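Local atomic coordinates of putative PadR-family transcriptional regulatory protein (Bacteroides fragilis, PDB entry 5H20), a protein that probably binds DNA as a dimeric PadR-like transcription factor, through a winged helix-turn-helix domain, to regulate gene expression. Residues S86-G89 / E90-S94. Numbering follows the deposited sequence.
With IPA (isopropyl alcohol), chain F; IPA (isopropyl alcohol), chain G.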
# COMPACT_ATOMS: atom_id res chain seq x y z
N SER A 86 -9.89 -11.99 4.71
CA SER A 86 -10.85 -11.12 4.01
C SER A 86 -10.21 -9.80 3.54
O SER A 86 -10.35 -9.44 2.37
CB SER A 86 -12.08 -10.83 4.88
OG SER A 86 -12.73 -12.02 5.27
N PHE A 87 -9.51 -9.11 4.45
CA PHE A 87 -8.80 -7.87 4.12
C PHE A 87 -7.73 -8.10 3.05
O PHE A 87 -7.62 -7.30 2.13
CB PHE A 87 -8.23 -7.15 5.36
CG PHE A 87 -7.59 -5.80 5.05
CD1 PHE A 87 -8.31 -4.80 4.38
CD2 PHE A 87 -6.30 -5.52 5.48
CE1 PHE A 87 -7.73 -3.56 4.11
CE2 PHE A 87 -5.71 -4.27 5.22
CZ PHE A 87 -6.43 -3.29 4.53
N LEU A 88 -6.98 -9.20 3.17
CA LEU A 88 -6.03 -9.62 2.11
C LEU A 88 -6.71 -9.78 0.74
O LEU A 88 -6.20 -9.28 -0.27
CB LEU A 88 -5.32 -10.93 2.50
CG LEU A 88 -4.36 -11.53 1.47
CD1 LEU A 88 -3.07 -10.72 1.33
CD2 LEU A 88 -4.05 -12.97 1.86
N GLY A 89 -7.87 -10.46 0.72
CA GLY A 89 -8.67 -10.63 -0.51
C GLY A 89 -9.09 -9.32 -1.16
O GLY A 89 -9.06 -9.18 -2.39
N GLU A 90 -9.49 -8.36 -0.32
CA GLU A 90 -9.81 -7.00 -0.74
C GLU A 90 -8.63 -6.32 -1.44
O GLU A 90 -8.79 -5.75 -2.52
CB GLU A 90 -10.27 -6.18 0.47
CG GLU A 90 -10.42 -4.68 0.21
CD GLU A 90 -10.73 -3.89 1.47
OE1 GLU A 90 -11.42 -4.43 2.38
OE2 GLU A 90 -10.31 -2.72 1.54
N LEU A 91 -7.45 -6.42 -0.83
CA LEU A 91 -6.22 -5.77 -1.30
C LEU A 91 -5.69 -6.30 -2.63
O LEU A 91 -5.24 -5.52 -3.49
CB LEU A 91 -5.13 -5.88 -0.24
CG LEU A 91 -4.79 -4.80 0.81
CD1 LEU A 91 -5.68 -3.56 0.85
CD2 LEU A 91 -4.74 -5.50 2.15
N GLU A 92 -5.73 -7.63 -2.79
CA GLU A 92 -5.28 -8.33 -4.00
C GLU A 92 -6.15 -7.98 -5.20
O GLU A 92 -5.64 -7.81 -6.31
CB GLU A 92 -5.28 -9.86 -3.80
CG GLU A 92 -4.22 -10.40 -2.84
CD GLU A 92 -4.30 -11.90 -2.60
OE1 GLU A 92 -5.37 -12.51 -2.81
OE2 GLU A 92 -3.29 -12.49 -2.17
N ALA A 93 -7.46 -7.87 -4.96
CA ALA A 93 -8.44 -7.48 -5.96
C ALA A 93 -8.29 -6.00 -6.32
O ALA A 93 -8.56 -5.60 -7.45
CB ALA A 93 -9.86 -7.78 -5.48
N SER A 94 -7.83 -5.21 -5.35
CA SER A 94 -7.54 -3.79 -5.54
C SER A 94 -6.26 -3.53 -6.35
O SER A 94 -6.19 -2.52 -7.08
CB SER A 94 -7.47 -3.07 -4.19
OG SER A 94 -8.75 -2.90 -3.61
C1 IPA F . -10.47 0.12 -0.31
C2 IPA F . -9.24 -0.20 -1.15
C3 IPA F . -8.30 1.00 -1.12
O2 IPA F . -8.57 -1.36 -0.65
C1 IPA G . -7.70 2.44 -4.52
C2 IPA G . -8.19 1.49 -5.61
C3 IPA G . -7.15 1.43 -6.72
O2 IPA G . -8.36 0.18 -5.05
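Glu90 OE2 is gripped twice, by a salt bridge to Arg11 of the second subunit and by a hydrogen bond from O2 of the chain F isopropanol, 3.1 Å away and probably taken up from the crystallisation liquor. The other carboxylate oxygen, Glu90 OE1, lies in the plane of the Phe87 ring at its edge, 3.7 Å from Phe87 CD1, and the carboxylate stands almost perpendicular to the ring (87°). Phe87 has CG anti to its own N (chi1 -175°), which carries the ring outward, with Glu90 at its edge and Leu91 over one face. Leu91 CD2 makes a CH-pi contact there, 3.6 Å from the ring centroid and displaced toward Phe87 CE2. Phe87, Glu90 and Leu91 all belong to helix 82-97, which follows the two-stranded wing of the winged helix-turn-helix fold and, as in other PadR-like proteins, contributes to the dimer interface: Phe87 packs on Arg11, and Leu91 on Met10, of the second subunit. One turn apart on another side of the helix, Leu88 and Glu92 meet beside helix 5-23 of their own chain. The extended Glu92 side chain runs back past Leu88 O, bringing OE2 within 3.9 Å of Leu88 CG, while Glu92 N donates to Leu88 O at 3.0 Å.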